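Local coordinates for protein YcaO (Methanopyrus kandleri, PDB 6CIB) that binds ADP and magnesium and, as a YcaO-family enzyme, probably carries out the ATP-dependent thioamidation of a peptide backbone, at residues V213-Y217 / L304-I308; A225-M231 / K279-L285; E86-I92 / F133-L137. Residue numbers count along the deposited sequence, not the author numbering.

Contact 1. Residues V213-Y217 / L304-I308; sequences VEGVY and LDRVI
Two loops can be joined through one tyrosine and one glycine, and residues 213-217 and 304-308 do so with the end-to-end directions of 214-217 and 304-308 118° apart. Tyr217, chi1 in the m well at -62°, has 91 Å² of its surface buried by the other loop and reaches across to Asp305: its OH donates a very short 2.5 Å hydrogen bond to Asp305 O, which lies at the ring edge. Beside it, Tyr217 CE1 packs on Leu304 CD2 at 3.8 Å. Val213 to Val216 form a type II beta turn, closed by Val216 N to Val213 O at 3.3 Å, in the connection between strands 203-209 and 217-224. Gly215 takes the turn's positive phi (89/-10), conformationally awkward for other residues, and a CB here would also collide with Ile308 CD1. Gly215 CA instead lies 3.8 Å from Val307 CB and 5.0 Å from Val307 CA. One water completes the join, donating to Gly215 O at 2.6 Å and accepting from Ile308 N at 3.0 Å, while Ile308 CD1 lies 3.8 Å from Gly215 O.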
# COMPACT_ATOMS: atom_id res chain seq x y z
N VAL A 213 7.41 -3.94 13.02
CA VAL A 213 6.81 -5.27 13.00
C VAL A 213 7.89 -6.31 12.67
O VAL A 213 8.51 -6.27 11.60
CB VAL A 213 5.65 -5.37 11.97
CG1 VAL A 213 5.00 -6.75 11.99
CG2 VAL A 213 4.60 -4.28 12.22
N GLU A 214 8.11 -7.25 13.58
CA GLU A 214 9.17 -8.23 13.38
C GLU A 214 8.83 -9.25 12.30
O GLU A 214 7.70 -9.73 12.22
CB GLU A 214 9.55 -8.94 14.68
CG GLU A 214 11.01 -9.36 14.66
CD GLU A 214 11.38 -10.24 15.81
OE1 GLU A 214 11.26 -9.78 16.96
OE2 GLU A 214 11.79 -11.39 15.55
N GLY A 215 9.83 -9.55 11.47
CA GLY A 215 9.65 -10.41 10.31
C GLY A 215 9.23 -9.68 9.04
O GLY A 215 9.22 -10.29 7.97
N VAL A 216 8.87 -8.40 9.16
CA VAL A 216 8.44 -7.59 8.01
C VAL A 216 9.48 -6.49 7.75
O VAL A 216 9.82 -5.73 8.65
CB VAL A 216 7.04 -6.96 8.20
CG1 VAL A 216 6.62 -6.16 6.95
CG2 VAL A 216 6.00 -8.02 8.50
N TYR A 217 9.97 -6.44 6.51
CA TYR A 217 10.94 -5.43 6.09
C TYR A 217 10.26 -4.35 5.27
O TYR A 217 9.38 -4.66 4.46
CB TYR A 217 12.08 -6.08 5.29
CG TYR A 217 12.86 -7.07 6.11
CD1 TYR A 217 13.85 -6.64 7.01
CD2 TYR A 217 12.60 -8.44 6.03
CE1 TYR A 217 14.56 -7.54 7.78
CE2 TYR A 217 13.30 -9.36 6.80
CZ TYR A 217 14.28 -8.90 7.67
OH TYR A 217 14.99 -9.80 8.44
N LEU A 304 19.96 -9.72 6.00
CA LEU A 304 18.60 -9.73 6.54
C LEU A 304 18.04 -11.16 6.62
O LEU A 304 17.95 -11.85 5.61
CB LEU A 304 17.67 -8.80 5.73
CG LEU A 304 18.07 -7.32 5.59
CD1 LEU A 304 17.11 -6.59 4.66
CD2 LEU A 304 18.15 -6.62 6.94
N ASP A 305 17.68 -11.58 7.84
CA ASP A 305 17.08 -12.90 8.09
C ASP A 305 15.70 -13.01 7.45
O ASP A 305 14.92 -12.06 7.49
CB ASP A 305 16.92 -13.14 9.60
CG ASP A 305 18.25 -13.16 10.35
OD1 ASP A 305 19.18 -13.90 9.93
OD2 ASP A 305 18.35 -12.44 11.37
N ARG A 306 15.42 -14.17 6.87
CA ARG A 306 14.05 -14.52 6.49
C ARG A 306 13.38 -15.17 7.68
O ARG A 306 13.58 -16.35 7.95
CB ARG A 306 14.01 -15.43 5.26
CG ARG A 306 14.14 -14.69 3.94
CD ARG A 306 13.23 -15.27 2.86
NE ARG A 306 11.82 -14.92 3.06
CZ ARG A 306 10.81 -15.34 2.30
NH1 ARG A 306 11.03 -16.13 1.25
NH2 ARG A 306 9.57 -14.96 2.58
N VAL A 307 12.61 -14.37 8.42
CA VAL A 307 11.94 -14.83 9.65
C VAL A 307 10.67 -15.59 9.27
O VAL A 307 10.43 -16.70 9.76
CB VAL A 307 11.61 -13.65 10.62
CG1 VAL A 307 10.99 -14.15 11.92
CG2 VAL A 307 12.84 -12.81 10.92
N ILE A 308 9.88 -14.99 8.38
CA ILE A 308 8.63 -15.57 7.89
C ILE A 308 8.86 -16.10 6.48
O ILE A 308 9.00 -15.33 5.51
CB ILE A 308 7.47 -14.52 7.94
CG1 ILE A 308 7.26 -14.03 9.38
CG2 ILE A 308 6.18 -15.11 7.39
CD1 ILE A 308 6.63 -12.65 9.51
O HOH W 1 10.80 -12.30 7.42

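Contact 2. Residues A225-M231 / K279-L285; sequences AERVEEM and KLTPERL
No hydrogen bond crosses between residues 225-231 and 279-285, although charged side chains lie at the margin of the contact; apolar side chains meeting one another and backbone carbonyls hold it instead. The nearest backbone approach brings the CA atoms of Val228 and Pro282 to 5.0 Å. Val228, chi1 p at 74°, points toward the other segment, with CG1 3.6 Å from Leu280 O and CG2 3.7 Å from Leu285 CD2. Leu285 (chi1 t, chi2 p) also meets Met231, a selenomethionine, whose CB lies 3.9 Å from Leu285 CD2 and whose SE is 3.9 Å from Pro282 CB. The proline ring faces the backbone as well: Pro282 CB is 3.5 Å from Ala225 O, and Pro282 CG is 3.5 Å from Glu226 O. At the edge, Glu229 OE2 and Lys279 NZ remain 4.2 Å apart, beyond a salt bridge. Arg227 forms long ion pairs with Glu229 and Glu230 within its own segment, and Glu230 has a second partner in Arg260. Thr281 occupies the N-cap position without a side-chain capping bond, and Leu285 N donates to Thr281 O at 2.9 Å. Pro282 is thus the first residue of helix 282-288, whose first turn packs on the loop between strands 217-224 and 233-238.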
# COMPACT_ATOMS: atom_id res chain seq x y z
N ALA A 225 16.59 13.88 -9.72
CA ALA A 225 16.41 14.13 -11.15
C ALA A 225 16.61 15.61 -11.44
O ALA A 225 16.49 16.44 -10.53
CB ALA A 225 15.02 13.68 -11.60
N GLU A 226 16.91 15.93 -12.70
CA GLU A 226 17.05 17.34 -13.08
C GLU A 226 15.71 18.07 -13.21
O GLU A 226 15.66 19.29 -13.10
CB GLU A 226 17.95 17.52 -14.32
CG GLU A 226 17.42 16.94 -15.63
CD GLU A 226 18.39 17.14 -16.79
OE1 GLU A 226 19.30 18.00 -16.70
OE2 GLU A 226 18.24 16.43 -17.81
N ARG A 227 14.64 17.30 -13.42
CA ARG A 227 13.27 17.81 -13.29
C ARG A 227 12.71 17.41 -11.92
O ARG A 227 12.81 16.24 -11.51
CB ARG A 227 12.38 17.27 -14.40
CG ARG A 227 12.70 17.79 -15.80
CD ARG A 227 11.91 17.07 -16.89
NE ARG A 227 10.50 16.87 -16.56
CZ ARG A 227 9.54 17.80 -16.66
NH1 ARG A 227 9.81 19.03 -17.09
NH2 ARG A 227 8.30 17.49 -16.32
N VAL A 228 12.13 18.39 -11.23
CA VAL A 228 11.68 18.24 -9.85
C VAL A 228 10.48 17.27 -9.67
O VAL A 228 10.41 16.54 -8.68
CB VAL A 228 11.43 19.63 -9.18
CG1 VAL A 228 10.15 20.30 -9.69
CG2 VAL A 228 11.42 19.53 -7.67
N GLU A 229 9.56 17.27 -10.63
CA GLU A 229 8.39 16.39 -10.62
C GLU A 229 8.76 14.91 -10.77
O GLU A 229 7.97 14.03 -10.44
CB GLU A 229 7.35 16.80 -11.68
CG GLU A 229 7.92 17.31 -13.00
CD GLU A 229 8.42 18.75 -12.93
OE1 GLU A 229 9.63 18.97 -13.19
OE2 GLU A 229 7.63 19.67 -12.60
N GLU A 230 9.98 14.66 -11.25
CA GLU A 230 10.55 13.32 -11.41
C GLU A 230 11.36 12.86 -10.19
O GLU A 230 12.00 11.80 -10.22
CB GLU A 230 11.36 13.25 -12.70
CG GLU A 230 10.46 13.44 -13.91
CD GLU A 230 11.01 12.87 -15.19
OE1 GLU A 230 10.33 13.01 -16.22
OE2 GLU A 230 12.11 12.27 -15.18
N MSE A 231 11.31 13.66 -9.13
CA MSE A 231 11.88 13.28 -7.84
C MSE A 231 10.74 12.73 -7.04
O MSE A 231 9.97 13.47 -6.42
CB MSE A 231 12.59 14.45 -7.15
CG MSE A 231 13.93 14.66 -7.85
SE MSE A 231 14.85 16.20 -7.04
CE MSE A 231 15.34 15.39 -5.32
N LYS A 279 7.00 26.67 -7.40
CA LYS A 279 7.81 25.56 -7.90
C LYS A 279 9.19 25.47 -7.25
O LYS A 279 9.99 26.41 -7.29
CB LYS A 279 7.93 25.60 -9.42
CG LYS A 279 8.30 24.26 -10.03
CD LYS A 279 8.93 24.44 -11.39
CE LYS A 279 8.99 23.13 -12.14
NZ LYS A 279 9.42 23.38 -13.54
N LEU A 280 9.45 24.31 -6.67
CA LEU A 280 10.69 24.03 -6.01
C LEU A 280 11.79 23.68 -7.01
O LEU A 280 11.52 23.23 -8.14
CB LEU A 280 10.45 22.88 -5.03
CG LEU A 280 10.89 22.90 -3.56
CD1 LEU A 280 11.02 24.28 -2.95
CD2 LEU A 280 9.88 22.07 -2.79
N THR A 281 13.02 23.90 -6.59
CA THR A 281 14.19 23.48 -7.35
C THR A 281 14.60 22.06 -6.89
O THR A 281 14.33 21.70 -5.73
CB THR A 281 15.30 24.56 -7.19
OG1 THR A 281 15.89 24.84 -8.46
CG2 THR A 281 16.33 24.18 -6.19
N PRO A 282 15.23 21.24 -7.78
CA PRO A 282 15.69 19.91 -7.35
C PRO A 282 16.61 19.94 -6.12
O PRO A 282 16.45 19.10 -5.22
CB PRO A 282 16.44 19.37 -8.57
CG PRO A 282 15.82 20.09 -9.73
CD PRO A 282 15.45 21.45 -9.23
N GLU A 283 17.53 20.90 -6.07
CA GLU A 283 18.48 20.97 -4.96
C GLU A 283 17.83 21.41 -3.64
O GLU A 283 18.23 20.95 -2.56
CB GLU A 283 19.70 21.83 -5.31
CG GLU A 283 20.98 21.47 -4.53
CD GLU A 283 21.47 20.04 -4.75
OE1 GLU A 283 21.64 19.62 -5.92
OE2 GLU A 283 21.72 19.34 -3.75
N ARG A 284 16.83 22.29 -3.72
CA ARG A 284 16.05 22.64 -2.52
C ARG A 284 15.16 21.50 -2.03
O ARG A 284 15.01 21.31 -0.82
CB ARG A 284 15.25 23.94 -2.69
CG ARG A 284 14.36 24.22 -1.48
CD ARG A 284 14.50 25.61 -0.91
NE ARG A 284 15.70 25.80 -0.09
CZ ARG A 284 15.71 26.09 1.22
NH1 ARG A 284 14.58 26.23 1.91
NH2 ARG A 284 16.87 26.24 1.84
N LEU A 285 14.56 20.75 -2.96
CA LEU A 285 13.79 19.56 -2.56
C LEU A 285 14.67 18.60 -1.76
O LEU A 285 14.26 18.14 -0.70
CB LEU A 285 13.11 18.88 -3.76
CG LEU A 285 12.08 17.78 -3.43
CD1 LEU A 285 11.02 18.21 -2.43
CD2 LEU A 285 11.45 17.23 -4.71

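Contact 3. Residues E86-I92 / F133-L137; sequences EPREEII and FHPWL
Shape complementarity without a cross-segment hydrogen bond is illustrated where residues 86-92 curve around Phe133, whose m rotamer (chi1 -61°) directs its ring into a hollow of the first segment. Pro87 CA lies over the ring face, a CH-pi contact 3.8 Å from the centroid of Phe133, and Arg88 N comes within 3.6 Å of Phe133 CZ. The short 3-10 segment 89-91 then turns the chain so that Ile91 CD1 meets the ring edge, 3.7 Å from Phe133 CZ, and Ile92 CG1 reaches Phe133 CE2 at 3.7 Å. This packing joins the exit of helix 68-85, which carries the magnesium ligand Glu81, to the loop between strands 124-128 and 148-150. Reciprocally, the Pro87 ring enters a notch beside cis-Pro135: Pro87 CG is 3.2 Å from Pro135 O and 3.9 Å from Trp136 CE3. Trp136, chi1 t, presents its edge to Ile92, with CZ3 3.7 Å from Ile92 CD1. The CA atoms of Glu86 and His134 stand 5.3 Å apart, and Glu86 CA makes a 3.5 Å CA-H...O contact with His134 O.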
# COMPACT_ATOMS: atom_id res chain seq x y z
N GLU A 86 -16.22 2.46 -2.45
CA GLU A 86 -17.26 3.47 -2.50
C GLU A 86 -18.37 3.15 -1.48
O GLU A 86 -18.73 1.98 -1.32
CB GLU A 86 -17.81 3.63 -3.93
CG GLU A 86 -16.85 4.38 -4.85
CD GLU A 86 -17.28 4.48 -6.31
OE1 GLU A 86 -18.38 4.02 -6.69
OE2 GLU A 86 -16.50 5.04 -7.09
N PRO A 87 -18.86 4.18 -0.75
CA PRO A 87 -19.87 4.00 0.30
C PRO A 87 -21.03 3.12 -0.12
O PRO A 87 -21.57 3.29 -1.22
CB PRO A 87 -20.34 5.42 0.58
CG PRO A 87 -19.15 6.25 0.30
CD PRO A 87 -18.45 5.60 -0.86
N ARG A 88 -21.38 2.17 0.74
CA ARG A 88 -22.42 1.22 0.43
C ARG A 88 -23.35 1.12 1.63
O ARG A 88 -22.96 0.63 2.70
CB ARG A 88 -21.80 -0.14 0.09
CG ARG A 88 -22.24 -0.69 -1.26
CD ARG A 88 -21.70 -2.09 -1.46
NE ARG A 88 -20.24 -2.12 -1.48
CZ ARG A 88 -19.49 -3.15 -1.10
NH1 ARG A 88 -20.05 -4.27 -0.66
NH2 ARG A 88 -18.17 -3.05 -1.16
N GLU A 89 -24.57 1.62 1.43
CA GLU A 89 -25.60 1.67 2.48
C GLU A 89 -26.01 0.26 2.94
O GLU A 89 -26.38 0.08 4.10
CB GLU A 89 -26.80 2.48 1.99
CG GLU A 89 -27.76 2.97 3.06
CD GLU A 89 -27.15 3.92 4.09
OE1 GLU A 89 -26.33 4.80 3.74
OE2 GLU A 89 -27.51 3.79 5.26
N GLU A 90 -25.90 -0.70 2.02
CA GLU A 90 -26.09 -2.14 2.27
C GLU A 90 -25.45 -2.64 3.57
O GLU A 90 -26.07 -3.41 4.31
CB GLU A 90 -25.51 -2.95 1.11
CG GLU A 90 -26.27 -2.86 -0.21
CD GLU A 90 -27.42 -3.85 -0.28
OE1 GLU A 90 -27.26 -4.90 -0.94
OE2 GLU A 90 -28.49 -3.58 0.33
N ILE A 91 -24.21 -2.21 3.82
CA ILE A 91 -23.41 -2.73 4.93
C ILE A 91 -23.19 -1.71 6.06
O ILE A 91 -22.43 -1.98 6.98
CB ILE A 91 -22.06 -3.34 4.45
CG1 ILE A 91 -21.18 -2.28 3.77
CG2 ILE A 91 -22.31 -4.58 3.59
CD1 ILE A 91 -19.74 -2.69 3.51
N ILE A 92 -23.86 -0.56 5.98
CA ILE A 92 -23.78 0.44 7.04
C ILE A 92 -24.79 0.10 8.14
O ILE A 92 -25.93 -0.26 7.85
CB ILE A 92 -23.97 1.89 6.50
CG1 ILE A 92 -22.76 2.30 5.64
CG2 ILE A 92 -24.11 2.89 7.64
CD1 ILE A 92 -23.00 3.47 4.70
N PHE A 133 -14.77 3.35 4.06
CA PHE A 133 -15.11 3.79 2.72
C PHE A 133 -14.24 4.93 2.22
O PHE A 133 -13.54 5.58 3.00
CB PHE A 133 -16.60 4.18 2.64
CG PHE A 133 -17.55 3.05 2.95
CD1 PHE A 133 -17.56 1.87 2.19
CD2 PHE A 133 -18.47 3.18 3.99
CE1 PHE A 133 -18.45 0.84 2.47
CE2 PHE A 133 -19.36 2.16 4.28
CZ PHE A 133 -19.35 0.99 3.52
N HIS A 134 -14.28 5.13 0.90
CA HIS A 134 -13.66 6.27 0.23
C HIS A 134 -14.39 6.51 -1.09
O HIS A 134 -14.49 5.59 -1.90
CB HIS A 134 -12.17 6.03 -0.03
CG HIS A 134 -11.47 7.21 -0.62
ND1 HIS A 134 -11.25 8.37 0.08
CD2 HIS A 134 -10.97 7.41 -1.87
CE1 HIS A 134 -10.63 9.24 -0.70
NE2 HIS A 134 -10.45 8.68 -1.89
N PRO A 135 -14.89 7.75 -1.32
CA PRO A 135 -14.81 8.90 -0.41
C PRO A 135 -15.95 8.96 0.60
O PRO A 135 -17.10 8.66 0.26
CB PRO A 135 -14.87 10.11 -1.36
CG PRO A 135 -15.58 9.62 -2.58
CD PRO A 135 -15.58 8.10 -2.58
N TRP A 136 -15.62 9.34 1.84
CA TRP A 136 -16.62 9.62 2.87
C TRP A 136 -16.31 11.01 3.43
O TRP A 136 -15.20 11.27 3.90
CB TRP A 136 -16.59 8.56 3.96
CG TRP A 136 -17.71 8.69 4.94
CD1 TRP A 136 -17.77 9.56 5.99
CD2 TRP A 136 -18.93 7.96 4.94
NE1 TRP A 136 -18.96 9.41 6.66
CE2 TRP A 136 -19.69 8.43 6.04
CE3 TRP A 136 -19.47 6.95 4.13
CZ2 TRP A 136 -20.96 7.93 6.35
CZ3 TRP A 136 -20.72 6.43 4.44
CH2 TRP A 136 -21.46 6.93 5.54
N LEU A 137 -17.31 11.90 3.38
CA LEU A 137 -17.07 13.33 3.62
C LEU A 137 -17.54 13.92 4.95
O LEU A 137 -17.12 15.03 5.31
CB LEU A 137 -17.60 14.17 2.45
CG LEU A 137 -16.75 14.18 1.17
CD1 LEU A 137 -17.56 14.79 0.03
CD2 LEU A 137 -15.45 14.95 1.38

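In the fold
Chemistry changes with place in the fold. Contact 1 is partly buried, and it alone bridges its segments with a direct hydrogen bond and a bound water; contacts 2 and 3 are surface contacts joined by packing, built round one proline in contact 2 and two in contact 3, where aromatic rings add to it. Strand 217-224 relates the first two: contact 1 includes its start and contact 2 the loop after it, nested within the chain closed by contact 1. Contact 3 closes earlier in the sequence and lies across the chain's centre from contact 1. It alone lies near the metal site: the His134 side chain is about 6 Å from that of Leu148, a magnesium-site residue, and about 11 Å from the bound magnesium.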